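Local coordinates for hydrolase, alpha/beta hydrolase FOLD family (Staphylococcus aureus, PDB 2XMZ), which probably catalyses the formation of 2-succinyl-6-hydroxy-2,4-cyclohexadiene-1-carboxylate, a step in bacterial menaquinone biosynthesis, at residues I46-G54 / W64-L73; R130-D141 / M184-Q195. All coordinates share one frame; numbering follows the deposited sequence.

Contact 1 of 2, residues I46-G54 / W64-L73; sequences ITIDLPGHG and WNFDYITTLL
The contact belongs to the alpha/beta hydrolase core, where P51, in the loop after strand 44-48, packs on W64 and on the helix that follows. The P51 ring is the centre of it. Its CB lies over one face of the W64 indole in a CH-pi contact, 3.9 Å from the centroid of the five-membered ring and 30° off its normal. Its CG turns to the helix and meets I69 CG1 at 3.6 Å. L72 points its CD1 at the same CG, 3.7 Å away. This CG also touches the edge of the Y68 ring at CE2, near the ring plane.

G52 carries the chain along the indole, with CA 3.4 Å from W64 CZ3. It sits in a type II turn from L50 to H53, with a positive phi of 83°. The H53 ring points ND1 back at P51 O, 3.0 Å away, with the acceptor in the ring plane.

Strand 44-48 and helix 66-77 form the first half of a beta-alpha-beta crossover to strand 84-90. Here I48 splits its branches. At chi1 -56° CG2 stands opposite the backbone N and slides past L72 CD2, while CD1 reaches L73 CD2 at 3.8 Å. The L50 and I69 side chains cross at about a right angle, with L50 CD2 4.0 Å from I69 CG2. At the start of the helix N65 is the N-cap, and its OD1 accepts from Y68 N.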
loop_
_atom_site.group_PDB
_atom_site.type_symbol
_atom_site.label_atom_id
_atom_site.label_comp_id
_atom_site.label_asym_id
_atom_site.label_seq_id
_atom_site.Cartn_x
_atom_site.Cartn_y
_atom_site.Cartn_z
ATOM N N ILE A 46 -1.135 13.626 -0.541
ATOM C CA ILE A 46 -0.023 13.324 0.332
ATOM C C ILE A 46 0.520 11.950 -0.039
ATOM O O ILE A 46 -0.228 11.007 -0.283
ATOM C CB ILE A 46 -0.431 13.294 1.827
ATOM C CG1 ILE A 46 -0.883 14.681 2.279
ATOM C CG2 ILE A 46 0.738 12.813 2.714
ATOM C CD1 ILE A 46 -1.581 14.676 3.638
ATOM N N THR A 47 1.839 11.843 -0.087
ATOM C CA THR A 47 2.452 10.541 -0.205
ATOM C C THR A 47 3.257 10.371 1.052
ATOM O O THR A 47 3.835 11.345 1.544
ATOM C CB THR A 47 3.354 10.431 -1.446
ATOM O OG1 THR A 47 4.376 11.415 -1.387
ATOM C CG2 THR A 47 2.533 10.585 -2.746
ATOM N N ILE A 48 3.288 9.141 1.563
ATOM C CA ILE A 48 4.035 8.805 2.762
ATOM C C ILE A 48 4.906 7.574 2.467
ATOM O O ILE A 48 4.423 6.547 1.965
ATOM C CB ILE A 48 3.104 8.492 3.954
ATOM C CG1 ILE A 48 2.139 9.660 4.216
ATOM C CG2 ILE A 48 3.934 8.184 5.226
ATOM C CD1 ILE A 48 1.001 9.303 5.237
ATOM N N ASP A 49 6.182 7.717 2.772
ATOM C CA ASP A 49 7.114 6.607 2.787
ATOM C C ASP A 49 7.003 5.870 4.118
ATOM O O ASP A 49 7.149 6.474 5.174
ATOM C CB ASP A 49 8.540 7.115 2.586
ATOM C CG ASP A 49 8.836 7.455 1.145
ATOM O OD1 ASP A 49 8.019 7.095 0.278
ATOM O OD2 ASP A 49 9.871 8.096 0.877
ATOM N N LEU A 50 6.748 4.575 4.055
ATOM C CA LEU A 50 6.548 3.769 5.249
ATOM C C LEU A 50 7.919 3.388 5.844
ATOM O O LEU A 50 8.960 3.521 5.163
ATOM C CB LEU A 50 5.672 2.536 4.919
ATOM C CG LEU A 50 4.204 2.912 4.585
ATOM C CD1 LEU A 50 3.459 1.809 3.819
ATOM C CD2 LEU A 50 3.448 3.304 5.871
ATOM N N PRO A 51 7.930 2.944 7.118
ATOM C CA PRO A 51 9.189 2.653 7.799
ATOM C C PRO A 51 10.127 1.778 6.963
ATOM O O PRO A 51 9.717 0.712 6.420
ATOM C CB PRO A 51 8.735 1.905 9.047
ATOM C CG PRO A 51 7.390 2.531 9.351
ATOM C CD PRO A 51 6.763 2.722 8.002
ATOM N N GLY A 52 11.370 2.233 6.883
ATOM C CA GLY A 52 12.430 1.562 6.119
ATOM C C GLY A 52 12.467 1.858 4.629
ATOM O O GLY A 52 13.435 1.498 3.952
ATOM N N HIS A 53 11.414 2.469 4.101
ATOM C CA HIS A 53 11.294 2.668 2.655
ATOM C C HIS A 53 11.533 4.099 2.186
ATOM O O HIS A 53 11.102 5.074 2.841
ATOM C CB HIS A 53 9.917 2.220 2.165
ATOM C CG HIS A 53 9.693 0.742 2.281
ATOM N ND1 HIS A 53 9.593 0.098 3.495
ATOM C CD2 HIS A 53 9.603 -0.221 1.337
ATOM C CE1 HIS A 53 9.426 -1.198 3.294
ATOM N NE2 HIS A 53 9.425 -1.417 1.991
ATOM N N GLY A 54 12.164 4.209 1.009
ATOM C CA GLY A 54 12.422 5.500 0.391
ATOM C C GLY A 54 13.094 6.464 1.339
ATOM O O GLY A 54 14.182 6.193 1.850
ATOM N N TRP A 64 9.173 -1.471 14.176
ATOM C CA TRP A 64 8.267 -0.892 13.219
ATOM C C TRP A 64 6.991 -1.718 13.105
ATOM O O TRP A 64 6.610 -2.106 12.024
ATOM C CB TRP A 64 8.938 -0.772 11.854
ATOM C CG TRP A 64 10.208 0.049 11.864
ATOM C CD1 TRP A 64 10.623 0.948 12.824
ATOM C CD2 TRP A 64 11.186 0.059 10.855
ATOM N NE1 TRP A 64 11.832 1.500 12.458
ATOM C CE2 TRP A 64 12.191 0.973 11.247
ATOM C CE3 TRP A 64 11.338 -0.645 9.653
ATOM C CZ2 TRP A 64 13.319 1.211 10.472
ATOM C CZ3 TRP A 64 12.465 -0.396 8.880
ATOM C CH2 TRP A 64 13.430 0.520 9.290
ATOM N N ASN A 65 6.338 -1.985 14.226
ATOM C CA ASN A 65 5.096 -2.758 14.203
ATOM C C ASN A 65 3.904 -1.878 13.777
ATOM O O ASN A 65 4.068 -0.693 13.498
ATOM C CB ASN A 65 4.889 -3.478 15.550
ATOM C CG ASN A 65 4.910 -2.521 16.743
ATOM O OD1 ASN A 65 4.586 -1.336 16.618
ATOM N ND2 ASN A 65 5.304 -3.032 17.899
ATOM N N PHE A 66 2.714 -2.446 13.699
ATOM C CA PHE A 66 1.567 -1.670 13.263
ATOM C C PHE A 66 1.179 -0.487 14.163
ATOM O O PHE A 66 0.684 0.521 13.669
ATOM C CB PHE A 66 0.379 -2.580 12.924
ATOM C CG PHE A 66 0.511 -3.209 11.566
ATOM C CD1 PHE A 66 -0.030 -2.577 10.449
ATOM C CD2 PHE A 66 1.262 -4.388 11.396
ATOM C CE1 PHE A 66 0.135 -3.133 9.160
ATOM C CE2 PHE A 66 1.450 -4.938 10.135
ATOM C CZ PHE A 66 0.863 -4.333 9.014
ATOM N N ASP A 67 1.430 -0.601 15.462
ATOM C CA ASP A 67 1.079 0.484 16.358
ATOM C C ASP A 67 2.042 1.651 16.169
ATOM O O ASP A 67 1.626 2.807 16.187
ATOM C CB ASP A 67 1.098 0.061 17.826
ATOM C CG ASP A 67 0.703 1.204 18.761
ATOM O OD1 ASP A 67 1.541 1.666 19.558
ATOM O OD2 ASP A 67 -0.446 1.669 18.678
ATOM N N TYR A 68 3.316 1.332 15.971
ATOM C CA TYR A 68 4.319 2.324 15.557
ATOM C C TYR A 68 3.917 3.044 14.268
ATOM O O TYR A 68 3.959 4.271 14.191
ATOM C CB TYR A 68 5.700 1.677 15.379
ATOM C CG TYR A 68 6.763 2.664 14.926
ATOM C CD1 TYR A 68 7.508 3.404 15.865
ATOM C CD2 TYR A 68 7.025 2.856 13.566
ATOM C CE1 TYR A 68 8.485 4.330 15.455
ATOM C CE2 TYR A 68 8.000 3.768 13.140
ATOM C CZ TYR A 68 8.717 4.500 14.086
ATOM O OH TYR A 68 9.665 5.387 13.652
ATOM N N ILE A 69 3.553 2.282 13.254
ATOM C CA ILE A 69 3.132 2.868 11.972
ATOM C C ILE A 69 1.854 3.702 12.137
ATOM O O ILE A 69 1.735 4.782 11.545
ATOM C CB ILE A 69 2.942 1.800 10.893
ATOM C CG1 ILE A 69 4.283 1.153 10.564
ATOM C CG2 ILE A 69 2.315 2.403 9.601
ATOM C CD1 ILE A 69 4.143 -0.259 10.107
ATOM N N THR A 70 0.921 3.221 12.949
ATOM C CA THR A 70 -0.302 3.992 13.256
ATOM C C THR A 70 0.025 5.336 13.876
ATOM O O THR A 70 -0.552 6.353 13.476
ATOM C CB THR A 70 -1.219 3.190 14.167
ATOM O OG1 THR A 70 -1.620 2.041 13.439
ATOM C CG2 THR A 70 -2.492 4.009 14.599
ATOM N N THR A 71 0.945 5.347 14.848
ATOM C CA THR A 71 1.381 6.602 15.451
ATOM C C THR A 71 2.006 7.529 14.428
ATOM O O THR A 71 1.730 8.722 14.395
ATOM C CB THR A 71 2.364 6.364 16.603
ATOM O OG1 THR A 71 1.666 5.700 17.656
ATOM C CG2 THR A 71 2.933 7.693 17.134
ATOM N N LEU A 72 2.880 6.964 13.613
ATOM C CA LEU A 72 3.486 7.671 12.514
ATOM C C LEU A 72 2.437 8.374 11.668
ATOM O O LEU A 72 2.550 9.582 11.371
ATOM C CB LEU A 72 4.242 6.646 11.664
ATOM C CG LEU A 72 5.188 7.054 10.556
ATOM C CD1 LEU A 72 6.159 5.876 10.332
ATOM C CD2 LEU A 72 4.421 7.403 9.252
ATOM N N LEU A 73 1.420 7.614 11.280
ATOM C CA LEU A 73 0.355 8.153 10.448
ATOM C C LEU A 73 -0.530 9.142 11.210
ATOM O O LEU A 73 -0.917 10.161 10.648
ATOM C CB LEU A 73 -0.495 7.038 9.829
ATOM C CG LEU A 73 0.168 5.992 8.933
ATOM C CD1 LEU A 73 -0.935 5.133 8.268
ATOM C CD2 LEU A 73 1.069 6.608 7.872
#

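Contact 2 of 2, residues R130-D141 / M184-Q195; sequences RLVDDARAKVLD and MAKALRDYGTGQ
Helices 123-143 and 181-191 run antiparallel here, with R189 and L188 as neighbouring knobs in the surface of R130-D141. The axes of segments 130-141 and 184-191 approach to 8.3 Å, with 162° between their directions. Both helices lie in the insertion between strands 110-114 and 210-215, where this fold usually carries its cap.

The apolar part pairs two alanines and sets L188 beside them. A137 CB faces A185 CB at 3.7 Å. The L188 side chain fits among D133, R136, A137 and L140, and its CD1 meets L140 CD1 at 3.9 Å. L140 CD1 also rests on M184 CB.

The salt bridge across the contact comes from R189. Its chain bends at chi3 (-146°) and its guanidinium lies with one face on A137 CB, 3.3 Å from CZ. At its edge NH2 bonds D141 OD2 at 3.2 Å. That oxygen is met from above the carboxylate plane.

Polar bonds hold the turn after helix 181-191. R130 NH2 donates to G194 O at 3.0 Å, nearly in the guanidinium plane. D133 OD2 accepts from two waters, which in turn accept from T193 N and G194 N. This carboxylate also pairs with R129 through OD2 and with R136 through OD1. A third water joins D134 OD2 to Q195 OE1.

D133 is thus gripped by two arginines and two waters, which would probably favour its negative charge and fix its rotation.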
loop_
_atom_site.group_PDB
_atom_site.type_symbol
_atom_site.label_atom_id
_atom_site.label_comp_id
_atom_site.label_asym_id
_atom_site.label_seq_id
_atom_site.Cartn_x
_atom_site.Cartn_y
_atom_site.Cartn_z
ATOM N N ARG A 130 5.653 -15.945 8.347
ATOM C CA ARG A 130 6.712 -15.408 9.196
ATOM C C ARG A 130 8.051 -16.030 8.873
ATOM O O ARG A 130 9.026 -15.312 8.691
ATOM C CB ARG A 130 6.408 -15.606 10.679
ATOM C CG ARG A 130 5.475 -14.534 11.231
ATOM C CD ARG A 130 5.594 -14.414 12.749
ATOM N NE ARG A 130 5.201 -15.617 13.473
ATOM C CZ ARG A 130 3.948 -15.977 13.731
ATOM N NH1 ARG A 130 3.708 -17.082 14.432
ATOM N NH2 ARG A 130 2.937 -15.240 13.294
ATOM N N LEU A 131 8.095 -17.360 8.810
ATOM C CA LEU A 131 9.326 -18.083 8.441
ATOM C C LEU A 131 9.895 -17.626 7.091
ATOM O O LEU A 131 11.097 -17.396 6.965
ATOM C CB LEU A 131 9.097 -19.594 8.419
ATOM C CG LEU A 131 8.839 -20.342 9.736
ATOM C CD1 LEU A 131 8.112 -21.669 9.482
ATOM C CD2 LEU A 131 10.137 -20.634 10.484
ATOM N N VAL A 132 9.032 -17.500 6.091
ATOM C CA VAL A 132 9.460 -17.101 4.761
ATOM C C VAL A 132 9.990 -15.666 4.775
ATOM O O VAL A 132 11.057 -15.400 4.240
ATOM C CB VAL A 132 8.317 -17.226 3.738
ATOM C CG1 VAL A 132 8.696 -16.554 2.431
ATOM C CG2 VAL A 132 7.987 -18.689 3.494
ATOM N N ASP A 133 9.249 -14.751 5.395
ATOM C CA ASP A 133 9.693 -13.356 5.495
ATOM C C ASP A 133 10.915 -13.178 6.371
ATOM O O ASP A 133 11.755 -12.319 6.084
ATOM C CB ASP A 133 8.568 -12.458 5.966
ATOM C CG ASP A 133 7.531 -12.248 4.899
ATOM O OD1 ASP A 133 7.827 -12.520 3.705
ATOM O OD2 ASP A 133 6.436 -11.791 5.248
ATOM N N ASP A 134 11.022 -13.996 7.420
ATOM C CA ASP A 134 12.240 -14.026 8.233
ATOM C C ASP A 134 13.450 -14.527 7.415
ATOM O O ASP A 134 14.538 -13.928 7.469
ATOM C CB ASP A 134 12.023 -14.841 9.514
ATOM C CG ASP A 134 11.132 -14.102 10.549
ATOM O OD1 ASP A 134 10.640 -12.973 10.281
ATOM O OD2 ASP A 134 10.900 -14.666 11.630
ATOM N N ALA A 135 13.248 -15.591 6.636
ATOM C CA ALA A 135 14.289 -16.093 5.718
ATOM C C ALA A 135 14.695 -15.012 4.702
ATOM O O ALA A 135 15.881 -14.765 4.477
ATOM C CB ALA A 135 13.809 -17.336 5.004
ATOM N N ARG A 136 13.693 -14.385 4.094
ATOM C CA ARG A 136 13.909 -13.283 3.164
ATOM C C ARG A 136 14.707 -12.141 3.802
ATOM O O ARG A 136 15.673 -11.654 3.201
ATOM C CB ARG A 136 12.586 -12.758 2.637
ATOM C CG ARG A 136 11.863 -13.685 1.697
ATOM C CD ARG A 136 10.661 -12.961 1.148
ATOM N NE ARG A 136 10.041 -13.710 0.072
ATOM C CZ ARG A 136 8.741 -13.932 -0.046
ATOM N NH1 ARG A 136 7.872 -13.430 0.835
ATOM N NH2 ARG A 136 8.302 -14.629 -1.073
ATOM N N ALA A 137 14.314 -11.732 5.015
ATOM C CA ALA A 137 15.090 -10.732 5.778
ATOM C C ALA A 137 16.557 -11.151 5.971
ATOM O O ALA A 137 17.463 -10.352 5.761
ATOM C CB ALA A 137 14.422 -10.420 7.121
ATOM N N LYS A 138 16.794 -12.406 6.351
ATOM C CA LYS A 138 18.165 -12.909 6.476
ATOM C C LYS A 138 18.928 -12.797 5.150
ATOM O O LYS A 138 20.069 -12.351 5.134
ATOM C CB LYS A 138 18.194 -14.353 7.009
ATOM C CG LYS A 138 17.939 -14.506 8.526
ATOM C CD LYS A 138 17.387 -15.905 8.815
ATOM C CE LYS A 138 17.946 -16.506 10.107
ATOM N NZ LYS A 138 17.045 -16.231 11.251
ATOM N N VAL A 139 18.283 -13.169 4.046
ATOM C CA VAL A 139 18.879 -13.066 2.704
ATOM C C VAL A 139 19.265 -11.612 2.384
ATOM O O VAL A 139 20.298 -11.350 1.771
ATOM C CB VAL A 139 17.921 -13.597 1.605
ATOM C CG1 VAL A 139 18.514 -13.363 0.213
ATOM C CG2 VAL A 139 17.626 -15.093 1.805
ATOM N N LEU A 140 18.423 -10.672 2.808
ATOM C CA LEU A 140 18.689 -9.251 2.588
ATOM C C LEU A 140 19.903 -8.771 3.390
ATOM O O LEU A 140 20.842 -8.247 2.808
ATOM C CB LEU A 140 17.443 -8.409 2.891
ATOM C CG LEU A 140 16.389 -8.377 1.770
ATOM C CD1 LEU A 140 14.972 -8.056 2.320
ATOM C CD2 LEU A 140 16.804 -7.354 0.706
ATOM N N ASP A 141 19.879 -8.961 4.713
ATOM C CA ASP A 141 20.990 -8.591 5.607
ATOM C C ASP A 141 22.352 -9.130 5.147
ATOM O O ASP A 141 23.398 -8.535 5.445
ATOM C CB ASP A 141 20.726 -9.120 7.022
ATOM C CG ASP A 141 19.941 -8.153 7.899
ATOM O OD1 ASP A 141 19.671 -6.996 7.480
ATOM O OD2 ASP A 141 19.600 -8.569 9.038
ATOM N N MET A 184 14.893 -3.109 4.481
ATOM C CA MET A 184 13.903 -4.025 3.936
ATOM C C MET A 184 13.746 -5.224 4.867
ATOM O O MET A 184 12.639 -5.663 5.121
ATOM C CB MET A 184 14.279 -4.453 2.504
ATOM C CG MET A 184 14.296 -3.277 1.504
ATOM S SD MET A 184 12.624 -2.523 1.354
ATOM C CE MET A 184 12.752 -1.141 2.495
ATOM N N ALA A 185 14.863 -5.721 5.389
ATOM C CA ALA A 185 14.846 -6.833 6.341
ATOM C C ALA A 185 14.047 -6.475 7.602
ATOM O O ALA A 185 13.210 -7.260 8.051
ATOM C CB ALA A 185 16.285 -7.248 6.708
ATOM N N LYS A 186 14.277 -5.276 8.146
ATOM C CA LYS A 186 13.595 -4.870 9.336
ATOM C C LYS A 186 12.112 -4.708 9.036
ATOM O O LYS A 186 11.296 -5.144 9.824
ATOM C CB LYS A 186 14.222 -3.618 9.965
ATOM C CG LYS A 186 13.566 -3.219 11.296
ATOM C CD LYS A 186 14.259 -2.032 11.932
ATOM C CE LYS A 186 13.487 -1.497 13.155
ATOM N NZ LYS A 186 13.315 -2.543 14.205
ATOM N N ALA A 187 11.763 -4.099 7.892
ATOM C CA ALA A 187 10.350 -3.994 7.488
ATOM C C ALA A 187 9.666 -5.363 7.493
ATOM O O ALA A 187 8.568 -5.514 8.051
ATOM C CB ALA A 187 10.209 -3.316 6.103
ATOM N N LEU A 188 10.299 -6.350 6.880
ATOM C CA LEU A 188 9.763 -7.729 6.891
ATOM C C LEU A 188 9.582 -8.293 8.296
ATOM O O LEU A 188 8.507 -8.803 8.625
ATOM C CB LEU A 188 10.634 -8.673 6.056
ATOM C CG LEU A 188 10.593 -8.450 4.536
ATOM C CD1 LEU A 188 11.659 -9.300 3.848
ATOM C CD2 LEU A 188 9.191 -8.701 3.949
ATOM N N ARG A 189 10.627 -8.209 9.124
ATOM C CA ARG A 189 10.539 -8.759 10.485
ATOM C C ARG A 189 9.501 -8.050 11.362
ATOM O O ARG A 189 8.836 -8.701 12.158
ATOM C CB ARG A 189 11.913 -8.804 11.180
ATOM C CG ARG A 189 13.020 -9.520 10.360
ATOM C CD ARG A 189 14.228 -9.962 11.182
ATOM N NE ARG A 189 15.486 -9.888 10.421
ATOM C CZ ARG A 189 16.128 -10.916 9.849
ATOM N NH1 ARG A 189 15.651 -12.173 9.887
ATOM N NH2 ARG A 189 17.261 -10.679 9.205
ATOM N N ASP A 190 9.380 -6.729 11.237
ATOM C CA ASP A 190 8.503 -5.936 12.117
ATOM C C ASP A 190 7.074 -5.789 11.619
ATOM O O ASP A 190 6.159 -5.762 12.422
ATOM C CB ASP A 190 9.064 -4.535 12.389
ATOM C CG ASP A 190 10.352 -4.568 13.151
ATOM O OD1 ASP A 190 10.833 -5.678 13.440
ATOM O OD2 ASP A 190 10.881 -3.490 13.448
ATOM N N TYR A 191 6.866 -5.662 10.317
ATOM C CA TYR A 191 5.465 -5.505 9.843
ATOM C C TYR A 191 5.107 -6.298 8.596
ATOM O O TYR A 191 4.124 -5.991 7.891
ATOM C CB TYR A 191 5.006 -4.046 9.781
ATOM C CG TYR A 191 5.674 -3.130 8.776
ATOM C CD1 TYR A 191 4.988 -2.735 7.623
ATOM C CD2 TYR A 191 6.946 -2.607 8.999
ATOM C CE1 TYR A 191 5.528 -1.844 6.723
ATOM C CE2 TYR A 191 7.527 -1.698 8.082
ATOM C CZ TYR A 191 6.799 -1.331 6.936
ATOM O OH TYR A 191 7.284 -0.444 5.996
ATOM N N GLY A 192 5.886 -7.349 8.361
ATOM C CA GLY A 192 5.542 -8.334 7.363
ATOM C C GLY A 192 4.190 -8.931 7.677
ATOM O O GLY A 192 3.692 -8.859 8.830
ATOM N N THR A 193 3.597 -9.538 6.661
ATOM C CA THR A 193 2.234 -10.059 6.752
ATOM C C THR A 193 2.102 -11.093 7.846
ATOM O O THR A 193 1.057 -11.184 8.495
ATOM C CB THR A 193 1.758 -10.596 5.403
ATOM O OG1 THR A 193 1.805 -9.517 4.462
ATOM C CG2 THR A 193 0.301 -11.127 5.504
ATOM N N GLY A 194 3.186 -11.832 8.075
ATOM C CA GLY A 194 3.227 -12.849 9.108
ATOM C C GLY A 194 3.171 -12.255 10.502
ATOM O O GLY A 194 2.757 -12.927 11.435
ATOM N N GLN A 195 3.597 -11.001 10.645
ATOM C CA GLN A 195 3.539 -10.295 11.931
ATOM C C GLN A 195 2.217 -9.584 12.160
ATOM O O GLN A 195 1.884 -9.239 13.305
ATOM C CB GLN A 195 4.658 -9.242 12.051
ATOM C CG GLN A 195 6.063 -9.761 11.767
ATOM C CD GLN A 195 6.505 -10.857 12.703
ATOM O OE1 GLN A 195 7.290 -11.739 12.313
ATOM N NE2 GLN A 195 5.998 -10.833 13.933
HETATM O O HOH W 1 5.219 -9.507 4.349
HETATM O O HOH W 2 5.866 -11.678 7.660
HETATM O O HOH W 3 9.048 -13.956 13.173
#

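Helix 181-191 ties the two contacts together. Contact 1 is buried and apolar, and it joins a strand of the central sheet to the next helix. Contact 2 lies farther out, about 17 Å from the centre of the chain to its own centre, and is only partly buried. Its small apolar seam is flanked by one salt bridge across the helices and by water bridges. The two meet on the other side of helix 181-191: Y191 OH bonds P51 O, D190 OD2 accepts from W64 N, and K186 makes a cation-pi contact with the W64 indole. The same helix therefore packs on helix 123-143 and on the core loop.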